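Local structure of tRNA (Guanine-N(1)-)-methyltransferase (Aquifex aeolicus, 1OY5) at residues Cys20-Tyr24 / Gly25-Gln29; Pro40-Leu43 / Arg44-Ala47. The protein probably methylates N1 of guanosine-37 in tRNA, with S-adenosyl-L-methionine as methyl donor. All coordinates share one frame; numbering follows the deposited sequence.

Contact 1 of 2, residues Cys20-Tyr24 / Gly25-Gln29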
loop_
_atom_site.group_PDB
_atom_site.type_symbol
_atom_site.label_atom_id
_atom_site.label_comp_id
_atom_site.label_asym_id
_atom_site.label_seq_id
_atom_site.Cartn_x
_atom_site.Cartn_y
_atom_site.Cartn_z
ATOM N N CYS A 20 -10.332 -10.737 3.208
ATOM C CA CYS A 20 -9.278 -11.260 4.063
ATOM C C CYS A 20 -8.539 -10.211 4.916
ATOM O O CYS A 20 -8.056 -10.519 5.999
ATOM C CB CYS A 20 -8.280 -12.065 3.268
ATOM S SG CYS A 20 -6.964 -12.664 4.338
ATOM N N TYR A 21 -8.476 -8.962 4.478
ATOM C CA TYR A 21 -7.746 -7.939 5.242
ATOM C C TYR A 21 -8.623 -7.441 6.355
ATOM O O TYR A 21 -8.119 -6.983 7.346
ATOM C CB TYR A 21 -7.297 -6.771 4.358
ATOM C CG TYR A 21 -6.378 -5.775 5.073
ATOM C CD1 TYR A 21 -6.904 -4.705 5.766
ATOM C CD2 TYR A 21 -4.991 -5.926 5.065
ATOM C CE1 TYR A 21 -6.127 -3.837 6.414
ATOM C CE2 TYR A 21 -4.192 -5.063 5.713
ATOM C CZ TYR A 21 -4.763 -4.002 6.399
ATOM O OH TYR A 21 -3.989 -3.085 7.103
ATOM N N SER A 22 -9.946 -7.527 6.175
ATOM C CA SER A 22 -10.921 -7.047 7.172
ATOM C C SER A 22 -11.116 -7.927 8.379
ATOM O O SER A 22 -11.886 -7.597 9.249
ATOM C CB SER A 22 -12.265 -6.900 6.519
ATOM O OG SER A 22 -12.152 -5.921 5.521
ATOM N N GLU A 23 -10.435 -9.054 8.423
ATOM C CA GLU A 23 -10.604 -9.977 9.498
ATOM C C GLU A 23 -9.597 -9.780 10.563
ATOM O O GLU A 23 -9.651 -10.478 11.564
ATOM C CB GLU A 23 -10.555 -11.393 8.980
ATOM C CG GLU A 23 -11.941 -11.800 8.522
ATOM C CD GLU A 23 -11.944 -13.096 7.758
ATOM O OE1 GLU A 23 -10.949 -13.841 7.920
ATOM O OE2 GLU A 23 -12.936 -13.364 7.007
ATOM N N TYR A 24 -8.693 -8.830 10.379
ATOM C CA TYR A 24 -7.626 -8.617 11.363
ATOM C C TYR A 24 -7.347 -7.171 11.630
ATOM O O TYR A 24 -7.797 -6.289 10.903
ATOM C CB TYR A 24 -6.318 -9.274 10.887
ATOM C CG TYR A 24 -6.490 -10.682 10.434
ATOM C CD1 TYR A 24 -6.785 -10.954 9.120
ATOM C CD2 TYR A 24 -6.397 -11.729 11.318
ATOM C CE1 TYR A 24 -6.951 -12.237 8.678
ATOM C CE2 TYR A 24 -6.568 -13.041 10.891
ATOM C CZ TYR A 24 -6.863 -13.282 9.566
ATOM O OH TYR A 24 -7.062 -14.569 9.104
ATOM N N GLY A 25 -6.584 -6.936 12.672
ATOM C CA GLY A 25 -6.169 -5.592 12.984
ATOM C C GLY A 25 -7.277 -4.602 13.276
ATOM O O GLY A 25 -8.337 -4.950 13.764
ATOM N N ILE A 26 -6.981 -3.349 12.986
ATOM C CA ILE A 26 -7.824 -2.224 13.281
ATOM C C ILE A 26 -9.065 -2.235 12.445
ATOM O O ILE A 26 -10.072 -1.714 12.851
ATOM C CB ILE A 26 -7.018 -0.933 13.055
ATOM C CG1 ILE A 26 -5.663 -1.047 13.747
ATOM C CG2 ILE A 26 -7.693 0.244 13.648
ATOM C CD1 ILE A 26 -5.720 -1.622 15.141
ATOM N N VAL A 27 -9.005 -2.816 11.264
ATOM C CA VAL A 27 -10.177 -2.819 10.408
ATOM C C VAL A 27 -11.209 -3.733 11.036
ATOM O O VAL A 27 -12.390 -3.419 11.056
ATOM C CB VAL A 27 -9.873 -3.217 8.956
ATOM C CG1 VAL A 27 -11.173 -3.507 8.185
ATOM C CG2 VAL A 27 -9.142 -2.107 8.294
ATOM N N LYS A 28 -10.757 -4.847 11.584
ATOM C CA LYS A 28 -11.669 -5.788 12.212
ATOM C C LYS A 28 -12.278 -5.194 13.478
ATOM O O LYS A 28 -13.439 -5.367 13.752
ATOM C CB LYS A 28 -10.946 -7.079 12.511
ATOM C CG LYS A 28 -11.747 -8.109 13.222
ATOM C CD LYS A 28 -10.751 -9.066 13.981
ATOM C CE LYS A 28 -11.458 -10.038 14.928
ATOM N NZ LYS A 28 -10.549 -10.474 16.035
ATOM N N GLN A 29 -11.474 -4.483 14.233
ATOM C CA GLN A 29 -11.912 -3.805 15.428
ATOM C C GLN A 29 -12.982 -2.770 15.061
ATOM O O GLN A 29 -14.078 -2.756 15.636
ATOM C CB GLN A 29 -10.701 -3.119 16.029
ATOM C CG GLN A 29 -10.899 -2.493 17.326
ATOM C CD GLN A 29 -9.579 -2.185 17.960
ATOM O OE1 GLN A 29 -8.657 -3.020 17.904
ATOM N NE2 GLN A 29 -9.461 -0.991 18.576
#
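With CG anti to the backbone N (chi1 -172°), the ring of Tyr21 swings out beside Val27, whose CG1 is likewise anti to its own N (167°) and leaves CG2 to meet the ring. A type I beta turn from Tyr21 to Tyr24 links helix 15-21 to helix 25-33 here, in the alpha/beta part of a TrmD-family methyltransferase of the SPOUT clan. The two side chains cross at about a right angle: Val27 CG2 sits at the ring edge, 4.0 Å from Tyr21 CE1. The other methyl turns to Ser22, with Val27 CG1 3.7 Å from Ser22 OG; that hydroxyl is hydrogen-bonded to Ile18 O, one turn back. Beyond the ring, Tyr21 OH bonds to Asp151 on helix 143-155, a helix that also packs on Val27. The Tyr24 ring packs at the dimer interface, and its OH bonds to His16 ND1 of the second subunit. The Tyr24 backbone is tied to the next helix by a weak hydrogen bond, Lys28 N to Tyr24 O at 3.4 Å. The extended Lys28 chain then runs past the turn, alongside the Glu23 carbonyl, with Lys28 CB 3.4 Å from Ser22 O.

Contact 2 of 2, residues Pro40-Leu43 / Arg44-Ala47; sequences PIDL and REFA
Asp42 and Arg44 hold each other through a salt bridge in which one carboxylate oxygen does most of the work. Asp42 OD2 presents its syn lone pair to Arg44 NE at 2.8 Å, only 15° out of the guanidinium plane, and also takes weak bonds from Arg44 NH2 and from the backbone, Arg44 N, at 3.3 Å. Asp42 OD1 adds a weak bond of 3.0 Å from Arg44 NH2, so both acid oxygens have partners; the two planes lie 34° apart. CG of Asp42 stands anti to its N (chi1 -158°), which carries the acid forward over the start of the next turn, and the bend of the arginine at chi3 brings NE and NH2 back to it. This is where parallel-sheet strand 36-42 ends and a short 3-10 turn begins, the weak Arg44 N bond closing an Asx turn. Two carbonyls supply the turn: Asp42 O receives Glu45 N at 3.0 Å and Leu43 O receives Phe46 N at 3.0 Å. Asp42 O also sits at the edge of the Phe46 ring, and Ile41 CG2 approaches the same ring obliquely, 3.4 Å from CE2. An alanine in place of Asp42 is likely to leave the Arg44 guanidinium without its charged mate here and Arg44 N without its Asx-turn acceptor. Glu45 CG packs on Asp42 CB, while Phe46 continues edge-to-face onto Tyr76 and Leu43 packs on Pro69 and Ile70 of helix 67-81.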
loop_
_atom_site.group_PDB
_atom_site.type_symbol
_atom_site.label_atom_id
_atom_site.label_comp_id
_atom_site.label_asym_id
_atom_site.label_seq_id
_atom_site.Cartn_x
_atom_site.Cartn_y
_atom_site.Cartn_z
ATOM N N PRO A 40 -16.886 -5.697 -0.008
ATOM C CA PRO A 40 -16.200 -6.048 -1.251
ATOM C C PRO A 40 -17.249 -6.349 -2.337
ATOM O O PRO A 40 -18.209 -7.073 -2.108
ATOM C CB PRO A 40 -15.412 -7.298 -0.883
ATOM C CG PRO A 40 -15.957 -7.776 0.472
ATOM C CD PRO A 40 -16.770 -6.717 1.046
ATOM N N ILE A 41 -17.111 -5.729 -3.500
ATOM C CA ILE A 41 -18.101 -5.902 -4.570
ATOM C C ILE A 41 -17.345 -6.526 -5.725
ATOM O O ILE A 41 -16.428 -5.961 -6.282
ATOM C CB ILE A 41 -18.744 -4.545 -4.990
ATOM C CG1 ILE A 41 -19.205 -3.721 -3.788
ATOM C CG2 ILE A 41 -19.900 -4.792 -5.892
ATOM C CD1 ILE A 41 -20.467 -4.221 -3.121
ATOM N N ASP A 42 -17.715 -7.746 -6.018
ATOM C CA ASP A 42 -17.149 -8.520 -7.085
ATOM C C ASP A 42 -17.579 -8.030 -8.470
ATOM O O ASP A 42 -18.766 -8.177 -8.851
ATOM C CB ASP A 42 -17.615 -9.913 -6.924
ATOM C CG ASP A 42 -16.752 -10.870 -7.598
ATOM O OD1 ASP A 42 -16.817 -12.038 -7.122
ATOM O OD2 ASP A 42 -16.000 -10.574 -8.571
ATOM N N LEU A 43 -16.613 -7.463 -9.203
ATOM C CA LEU A 43 -16.893 -6.913 -10.548
ATOM C C LEU A 43 -17.520 -7.920 -11.498
ATOM O O LEU A 43 -18.388 -7.580 -12.302
ATOM C CB LEU A 43 -15.654 -6.371 -11.234
ATOM C CG LEU A 43 -15.547 -4.869 -11.191
ATOM C CD1 LEU A 43 -14.227 -4.476 -11.843
ATOM C CD2 LEU A 43 -16.732 -4.197 -11.904
ATOM N N ARG A 44 -17.052 -9.141 -11.378
ATOM C CA ARG A 44 -17.544 -10.199 -12.179
ATOM C C ARG A 44 -19.049 -10.449 -12.025
ATOM O O ARG A 44 -19.693 -10.750 -13.021
ATOM C CB ARG A 44 -16.717 -11.451 -11.913
ATOM C CG ARG A 44 -15.239 -11.248 -12.292
ATOM C CD ARG A 44 -14.259 -12.200 -11.618
ATOM N NE ARG A 44 -14.382 -12.186 -10.145
ATOM C CZ ARG A 44 -14.052 -13.226 -9.394
ATOM N NH1 ARG A 44 -13.540 -14.336 -9.960
ATOM N NH2 ARG A 44 -14.224 -13.185 -8.092
ATOM N N GLU A 45 -19.613 -10.265 -10.825
ATOM C CA GLU A 45 -21.031 -10.538 -10.602
ATOM C C GLU A 45 -21.841 -9.460 -11.208
ATOM O O GLU A 45 -23.055 -9.571 -11.266
ATOM C CB GLU A 45 -21.442 -10.636 -9.144
ATOM C CG GLU A 45 -20.529 -11.398 -8.253
ATOM C CD GLU A 45 -20.834 -12.858 -8.178
ATOM O OE1 GLU A 45 -20.692 -13.607 -9.181
ATOM O OE2 GLU A 45 -21.173 -13.292 -7.058
ATOM N N PHE A 46 -21.193 -8.402 -11.659
ATOM C CA PHE A 46 -21.919 -7.298 -12.274
ATOM C C PHE A 46 -21.613 -7.129 -13.713
ATOM O O PHE A 46 -22.009 -6.140 -14.267
ATOM C CB PHE A 46 -21.617 -5.984 -11.578
ATOM C CG PHE A 46 -22.267 -5.857 -10.256
ATOM C CD1 PHE A 46 -23.519 -5.301 -10.151
ATOM C CD2 PHE A 46 -21.630 -6.316 -9.115
ATOM C CE1 PHE A 46 -24.165 -5.196 -8.927
ATOM C CE2 PHE A 46 -22.257 -6.219 -7.859
ATOM C CZ PHE A 46 -23.557 -5.649 -7.787
ATOM N N ALA A 47 -20.894 -8.067 -14.311
ATOM C CA ALA A 47 -20.573 -7.979 -15.709
ATOM C C ALA A 47 -21.810 -8.475 -16.512
ATOM O O ALA A 47 -22.146 -9.671 -16.517
ATOM C CB ALA A 47 -19.337 -8.808 -15.993
#

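In the fold
The two contacts lie in series along the chain, contact 1 joining helix 15-21 to helix 25-33 and contact 2 closing strand 36-42, the strand that follows. Both also involve helix 15-21: contact 1 contains its end, while Pro15 and Ile18 pack against residues of contact 2. Each is partly buried, but contact 1 lies nearer the middle of the chain and at the dimer interface, whereas contact 2 sits on an outermost strand with no other subunit touching it. Contact 1 relies on apolar packing and a weak backbone bond, with its tyrosine hydroxyls bonded elsewhere; contact 2 combines the Asp42-Arg44 salt bridge and 3-10 backbone bonds with Leu43 and Phe46 packing on helix 67-81.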